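PDB 4WJB: putative amidohydrolase/peptidase from Burkholderia cenocepacia, which probably hydrolyses carbon-nitrogen bonds other than peptide bonds in linear amide or amidine substrates, as a zinc-dependent member of the peptidase M20 family. Local coordinates for residues Tyr375-Val379 with Ala380-Met384; Trp405-Ala408 with Gly409-Leu413; Thr350-Asp353 with Ala354-Leu358. All blocks are in the same frame, centred on the assembly; numbering follows the deposited sequence.

Contact 1. Residues Tyr375-Val379 with Ala380-Met384; sequences YVARV and APTGM
Thr382 lies against Ala377 where the chain leaves helix 372-376 and turns into strand 382-387, a helix-to-strand connection in the zinc-binding domain of this M20-family fold. The tight part is the inner side of the turn. Thr382 OG1 sits 3.3 Å from Ala377 CA, and CB of Thr382 meets CB of Ala377 at 3.9 Å. Val376 adds its CG1 branch, which comes at about a right angle to the threonine side chain and stops 3.8 Å from Thr382 OG1; that branch lies anti to the backbone N (chi1 179°). Around this cluster Val376 also touches Ala199 of strand 198-204, the strand that carries the zinc ligand His203, and Ser157 of helix 151-157, and Thr382 reaches back to Ala373.

Elsewhere the contact is looser. Arg378 is exposed, its CB directed away from 380-384. Separately, a water bridges the two segments: it accepts from Thr382 N at 2.8 Å and donates to Ala377 O at 3.3 Å. On either side of Thr382 in sequence, Pro381 and Gly383 make backbone bonds to Ala199, so the chain joins strand 198-204 as it leaves the turn. Thr382 also closes a bond within its own segment: OG1 donates to Ala380 O at 2.8 Å, approaching from above the carbonyl plane, 61° out of it.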
loop_
_atom_site.group_PDB
_atom_site.type_symbol
_atom_site.label_atom_id
_atom_site.label_comp_id
_atom_site.label_asym_id
_atom_site.label_seq_id
_atom_site.Cartn_x
_atom_site.Cartn_y
_atom_site.Cartn_z
ATOM N N TYR A 375 -6.405 3.971 33.541
ATOM C CA TYR A 375 -6.289 2.764 34.346
ATOM C C TYR A 375 -6.728 3.034 35.791
ATOM O O TYR A 375 -7.399 2.210 36.410
ATOM C CB TYR A 375 -4.850 2.224 34.318
ATOM C CG TYR A 375 -4.451 1.519 33.025
ATOM C CD1 TYR A 375 -5.403 1.150 32.083
ATOM C CD2 TYR A 375 -3.117 1.220 32.759
ATOM C CE1 TYR A 375 -5.036 0.500 30.906
ATOM C CE2 TYR A 375 -2.739 0.575 31.591
ATOM C CZ TYR A 375 -3.704 0.216 30.668
ATOM O OH TYR A 375 -3.333 -0.424 29.508
ATOM N N VAL A 376 -6.359 4.197 36.314
ATOM C CA VAL A 376 -6.694 4.553 37.694
ATOM C C VAL A 376 -8.211 4.617 37.857
ATOM O O VAL A 376 -8.741 4.362 38.935
ATOM C CB VAL A 376 -6.034 5.887 38.098
ATOM C CG1 VAL A 376 -6.392 6.283 39.546
ATOM C CG2 VAL A 376 -4.526 5.772 37.942
ATOM N N ALA A 377 -8.906 4.917 36.766
ATOM C CA ALA A 377 -10.365 4.944 36.771
ATOM C C ALA A 377 -10.971 3.604 37.209
ATOM O O ALA A 377 -12.107 3.562 37.677
ATOM C CB ALA A 377 -10.889 5.342 35.391
ATOM N N ARG A 378 -10.208 2.521 37.077
ATOM C CA ARG A 378 -10.665 1.197 37.509
ATOM C C ARG A 378 -10.719 1.029 39.027
ATOM O O ARG A 378 -11.459 0.183 39.531
ATOM C CB ARG A 378 -9.761 0.100 36.941
ATOM C CG ARG A 378 -9.750 0.001 35.431
ATOM C CD ARG A 378 -9.009 -1.245 34.986
ATOM N NE ARG A 378 -8.785 -1.240 33.544
ATOM C CZ ARG A 378 -8.384 -2.295 32.846
ATOM N NH1 ARG A 378 -8.171 -3.456 33.452
ATOM N NH2 ARG A 378 -8.205 -2.186 31.539
ATOM N N VAL A 379 -9.925 1.808 39.754
ATOM C CA VAL A 379 -9.810 1.603 41.197
ATOM C C VAL A 379 -10.130 2.851 42.014
ATOM O O VAL A 379 -9.939 2.865 43.230
ATOM C CB VAL A 379 -8.394 1.114 41.590
ATOM C CG1 VAL A 379 -8.107 -0.254 40.977
ATOM C CG2 VAL A 379 -7.336 2.132 41.172
ATOM N N ALA A 380 -10.621 3.889 41.347
ATOM C CA ALA A 380 -10.957 5.141 42.015
ATOM C C ALA A 380 -11.852 5.985 41.127
ATOM O O ALA A 380 -11.729 5.928 39.905
ATOM C CB ALA A 380 -9.697 5.910 42.363
ATOM N N PRO A 381 -12.754 6.772 41.735
ATOM C CA PRO A 381 -13.493 7.751 40.932
ATOM C C PRO A 381 -12.497 8.718 40.315
ATOM O O PRO A 381 -11.770 9.393 41.046
ATOM C CB PRO A 381 -14.403 8.449 41.953
ATOM C CG PRO A 381 -14.439 7.520 43.151
ATOM C CD PRO A 381 -13.098 6.850 43.168
ATOM N N THR A 382 -12.439 8.765 38.990
ATOM C CA THR A 382 -11.378 9.505 38.317
ATOM C C THR A 382 -11.947 10.460 37.270
ATOM O O THR A 382 -12.978 10.179 36.653
ATOM C CB THR A 382 -10.369 8.528 37.665
ATOM O OG1 THR A 382 -9.889 7.613 38.661
ATOM C CG2 THR A 382 -9.178 9.270 37.063
ATOM N N GLY A 383 -11.289 11.604 37.098
ATOM C CA GLY A 383 -11.590 12.515 36.008
ATOM C C GLY A 383 -10.320 13.103 35.413
ATOM O O GLY A 383 -9.230 12.964 35.980
ATOM N N MET A 384 -10.449 13.759 34.264
ATOM C CA MET A 384 -9.303 14.412 33.642
ATOM C C MET A 384 -9.635 15.847 33.240
ATOM O O MET A 384 -10.797 16.200 33.027
ATOM C CB MET A 384 -8.820 13.630 32.414
ATOM C CG MET A 384 -8.226 12.259 32.711
ATOM S SD MET A 384 -7.293 11.586 31.306
ATOM C CE MET A 384 -5.736 12.464 31.469
HETATM O O HOH W 1 -13.488 6.529 37.589
#

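Contact 2. Residues Trp405-Ala408 with Gly409-Leu413; sequences WATA and GADVL
Asp411 and Thr407 stand side by side one turn apart on helix 403-421, pointing the same way. Four successive i to i+4 backbone bonds join the segments: Gly409 N to Trp405 O at 3.0 Å, Ala410 N to Ala406 O, Asp411 N to Thr407 O at 2.9 Å, and Val412 N to Ala408 O.

Van der Waals contacts between side chains and the preceding turn are few. Val412 has CG1 anti to the backbone N (chi1 173°), which leaves CG2 beside that nitrogen, 3.3 Å from Ala408 O. Thr407 turns its methyl CG2 toward the carboxylate, 3.9 Å from Asp411 OD2.

The polar groups look elsewhere. Thr407 OG1 bonds to Pro403 O, one turn back, while Asp411 OD1 takes the backbone N-H of Val19 and OD2 makes a salt bridge to Arg18. The buried carboxylate is thus gripped at both oxygens by the N-terminal segment, which probably helps to keep it ionised. Alanine and valine side chains cover other sides: Ala410 on Leu24, Val412 on Ile385 and Val351. This is a regular alpha-helix of the M20 zinc-binding domain, packed through small and branched side chains against helix 21-31, helix 345-357 and strand 382-387.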
loop_
_atom_site.group_PDB
_atom_site.type_symbol
_atom_site.label_atom_id
_atom_site.label_comp_id
_atom_site.label_asym_id
_atom_site.label_seq_id
_atom_site.Cartn_x
_atom_site.Cartn_y
_atom_site.Cartn_z
ATOM N N TRP A 405 -2.934 29.197 29.262
ATOM C CA TRP A 405 -3.479 27.845 29.300
ATOM C C TRP A 405 -2.925 27.049 30.480
ATOM O O TRP A 405 -3.666 26.336 31.152
ATOM C CB TRP A 405 -3.172 27.093 27.998
ATOM C CG TRP A 405 -3.799 27.689 26.781
ATOM C CD1 TRP A 405 -4.788 28.628 26.734
ATOM C CD2 TRP A 405 -3.464 27.389 25.424
ATOM N NE1 TRP A 405 -5.096 28.928 25.424
ATOM C CE2 TRP A 405 -4.291 28.183 24.601
ATOM C CE3 TRP A 405 -2.545 26.524 24.824
ATOM C CZ2 TRP A 405 -4.228 28.134 23.209
ATOM C CZ3 TRP A 405 -2.480 26.479 23.440
ATOM C CH2 TRP A 405 -3.317 27.279 22.648
ATOM N N ALA A 406 -1.620 27.155 30.709
ATOM C CA ALA A 406 -0.987 26.426 31.807
ATOM C C ALA A 406 -1.623 26.802 33.142
ATOM O O ALA A 406 -1.961 25.935 33.944
ATOM C CB ALA A 406 0.505 26.694 31.839
ATOM N N THR A 407 -1.793 28.105 33.354
ATOM C CA THR A 407 -2.396 28.633 34.573
ATOM C C THR A 407 -3.855 28.200 34.728
ATOM O O THR A 407 -4.298 27.853 35.825
ATOM C CB THR A 407 -2.311 30.177 34.603
ATOM O OG1 THR A 407 -0.935 30.578 34.597
ATOM C CG2 THR A 407 -2.995 30.737 35.840
ATOM N N ALA A 408 -4.593 28.206 33.622
ATOM C CA ALA A 408 -6.015 27.873 33.653
ATOM C C ALA A 408 -6.247 26.408 34.017
ATOM O O ALA A 408 -7.153 26.088 34.787
ATOM C CB ALA A 408 -6.654 28.188 32.322
ATOM N N GLY A 409 -5.438 25.518 33.450
ATOM C CA GLY A 409 -5.552 24.103 33.754
ATOM C C GLY A 409 -5.276 23.856 35.224
ATOM O O GLY A 409 -5.970 23.078 35.886
ATOM N N ALA A 410 -4.261 24.543 35.738
ATOM C CA ALA A 410 -3.865 24.377 37.126
ATOM C C ALA A 410 -4.916 24.952 38.075
ATOM O O ALA A 410 -5.147 24.405 39.152
ATOM C CB ALA A 410 -2.515 25.024 37.365
ATOM N N ASP A 411 -5.552 26.049 37.673
ATOM C CA ASP A 411 -6.612 26.656 38.474
ATOM C C ASP A 411 -7.824 25.729 38.592
ATOM O O ASP A 411 -8.414 25.603 39.667
ATOM C CB ASP A 411 -7.036 27.998 37.878
ATOM C CG ASP A 411 -6.476 29.182 38.641
ATOM O OD1 ASP A 411 -6.291 29.072 39.873
ATOM O OD2 ASP A 411 -6.234 30.230 38.010
ATOM N N VAL A 412 -8.188 25.087 37.483
ATOM C CA VAL A 412 -9.281 24.119 37.479
ATOM C C VAL A 412 -8.935 22.915 38.364
ATOM O O VAL A 412 -9.765 22.461 39.152
ATOM C CB VAL A 412 -9.611 23.639 36.043
ATOM C CG1 VAL A 412 -10.638 22.514 36.073
ATOM C CG2 VAL A 412 -10.115 24.806 35.195
ATOM N N LEU A 413 -7.706 22.412 38.242
ATOM C CA LEU A 413 -7.238 21.301 39.078
ATOM C C LEU A 413 -7.296 21.661 40.561
ATOM O O LEU A 413 -7.729 20.862 41.392
ATOM C CB LEU A 413 -5.802 20.899 38.718
ATOM C CG LEU A 413 -5.292 19.718 39.562
ATOM C CD1 LEU A 413 -6.044 18.440 39.173
ATOM C CD2 LEU A 413 -3.786 19.514 39.448
#

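Contact 3. Residues Thr350-Asp353 with Ala354-Leu358; sequences TVRD and AARSL
Arg356 lays its guanidinium over the aliphatic part of Arg352, one turn back on helix 345-357. Arg352 CD is 3.4 Å from Arg356 NH1, and Arg352 CG lies 3.6 Å over one face of the same group, nearer its border than its centre. At the edge of that guanidinium, in its plane, Asp353 OD1 forms a long salt bridge to NH1 at 3.6 Å. The carboxylate and guanidinium planes are turned 36° apart.

A water mediates between all three side chains. It donates to Asp353 OD1 at 3.1 Å, accepts from Arg352 NH1 in the plane of that guanidinium at 2.9 Å, and accepts weakly from Arg356 NH1. Arg352 leaves the backbone with CG anti to N (chi1 -172°), then bends at chi3 (-62°), carrying its head away from that of Arg356; there NH2 makes a salt bridge to Asp364 and NH1 another to Asp349.

Behind the side chains, the helix fixes their spacing through its i to i+4 bonds, including Arg356 N to Arg352 O at 3.0 Å. On its other sides Val351 and Ala355 pack on strand 217-234, and Leu358 on helix 403-421.

The like charges of the two arginines are probably offset by carboxylates: Asp349 and Asp364 for Arg352, and, more weakly, Asp353 for the exposed Arg356, through one long bridge and a weak water bond.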
loop_
_atom_site.group_PDB
_atom_site.type_symbol
_atom_site.label_atom_id
_atom_site.label_comp_id
_atom_site.label_asym_id
_atom_site.label_seq_id
_atom_site.Cartn_x
_atom_site.Cartn_y
_atom_site.Cartn_z
ATOM N N THR A 350 -17.404 17.886 38.722
ATOM C CA THR A 350 -16.540 18.708 39.566
ATOM C C THR A 350 -15.610 19.561 38.708
ATOM O O THR A 350 -15.423 20.752 38.967
ATOM C CB THR A 350 -15.711 17.843 40.532
ATOM O OG1 THR A 350 -16.597 17.155 41.426
ATOM C CG2 THR A 350 -14.749 18.701 41.339
ATOM N N VAL A 351 -15.048 18.947 37.672
ATOM C CA VAL A 351 -14.182 19.650 36.732
ATOM C C VAL A 351 -14.939 20.753 35.991
ATOM O O VAL A 351 -14.483 21.898 35.929
ATOM C CB VAL A 351 -13.568 18.674 35.699
ATOM C CG1 VAL A 351 -12.929 19.441 34.544
ATOM C CG2 VAL A 351 -12.558 17.757 36.370
ATOM N N ARG A 352 -16.098 20.407 35.438
ATOM C CA ARG A 352 -16.896 21.379 34.700
ATOM C C ARG A 352 -17.307 22.541 35.602
ATOM O O ARG A 352 -17.207 23.704 35.213
ATOM C CB ARG A 352 -18.135 20.721 34.092
ATOM C CG ARG A 352 -18.901 21.636 33.155
ATOM C CD ARG A 352 -20.156 20.975 32.604
ATOM N NE ARG A 352 -19.866 19.780 31.814
ATOM C CZ ARG A 352 -20.073 18.538 32.237
ATOM N NH1 ARG A 352 -20.572 18.321 33.448
ATOM N NH2 ARG A 352 -19.785 17.511 31.449
ATOM N N ASP A 353 -17.763 22.222 36.808
ATOM C CA ASP A 353 -18.162 23.252 37.759
ATOM C C ASP A 353 -16.995 24.170 38.094
ATOM O O ASP A 353 -17.169 25.376 38.241
ATOM C CB ASP A 353 -18.723 22.623 39.037
ATOM C CG ASP A 353 -20.055 21.928 38.809
ATOM O OD1 ASP A 353 -20.676 22.160 37.748
ATOM O OD2 ASP A 353 -20.482 21.152 39.690
ATOM N N ALA A 354 -15.799 23.598 38.203
ATOM C CA ALA A 354 -14.611 24.391 38.495
ATOM C C ALA A 354 -14.339 25.398 37.375
ATOM O O ALA A 354 -14.184 26.593 37.635
ATOM C CB ALA A 354 -13.403 23.488 38.711
ATOM N N ALA A 355 -14.293 24.909 36.137
ATOM C CA ALA A 355 -14.081 25.769 34.974
ATOM C C ALA A 355 -15.096 26.914 34.941
ATOM O O ALA A 355 -14.738 28.065 34.683
ATOM C CB ALA A 355 -14.158 24.951 33.683
ATOM N N ARG A 356 -16.356 26.591 35.212
ATOM C CA ARG A 356 -17.417 27.593 35.276
ATOM C C ARG A 356 -17.150 28.690 36.298
ATOM O O ARG A 356 -17.235 29.879 35.985
ATOM C CB ARG A 356 -18.755 26.933 35.607
ATOM C CG ARG A 356 -19.331 26.093 34.493
ATOM C CD ARG A 356 -20.810 25.863 34.723
ATOM N NE ARG A 356 -21.447 25.290 33.544
ATOM C CZ ARG A 356 -21.920 24.050 33.478
ATOM N NH1 ARG A 356 -21.836 23.250 34.534
ATOM N NH2 ARG A 356 -22.483 23.614 32.357
ATOM N N SER A 357 -16.834 28.277 37.522
ATOM C CA SER A 357 -16.614 29.205 38.623
ATOM C C SER A 357 -15.442 30.137 38.335
ATOM O O SER A 357 -15.391 31.257 38.842
ATOM C CB SER A 357 -16.371 28.434 39.922
ATOM O OG SER A 357 -17.422 27.517 40.174
ATOM N N LEU A 358 -14.510 29.670 37.512
ATOM C CA LEU A 358 -13.332 30.454 37.161
ATOM C C LEU A 358 -13.574 31.329 35.934
ATOM O O LEU A 358 -12.685 32.060 35.501
ATOM C CB LEU A 358 -12.140 29.534 36.910
ATOM C CG LEU A 358 -11.521 28.888 38.148
ATOM C CD1 LEU A 358 -10.642 27.713 37.731
ATOM C CD2 LEU A 358 -10.721 29.918 38.926
HETATM O O HOH W 2 -21.419 20.056 35.603
HETATM O O HOH W 3 -19.486 26.392 39.389
#

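Coming from the N terminus, the chain meets contact 3 first, on helix 345-357, then passes through strand 362-367 to contact 1, where helix 372-376 turns into strand 382-387, and finally reaches contact 2 on helix 403-421. The three follow in series; none nests within or crosses another. Contact 1 closes a tight turn, whereas contacts 2 and 3 each join successive turns of one helix. In space contacts 2 and 3 lie together, centres about 11 Å apart: Leu358 CD1 and Ala354 CB pack on the Asp411-Val412 backbone. Contact 1 meets contact 3 where Met384 O approaches Val351, tying strand 382-387 to helix 345-357.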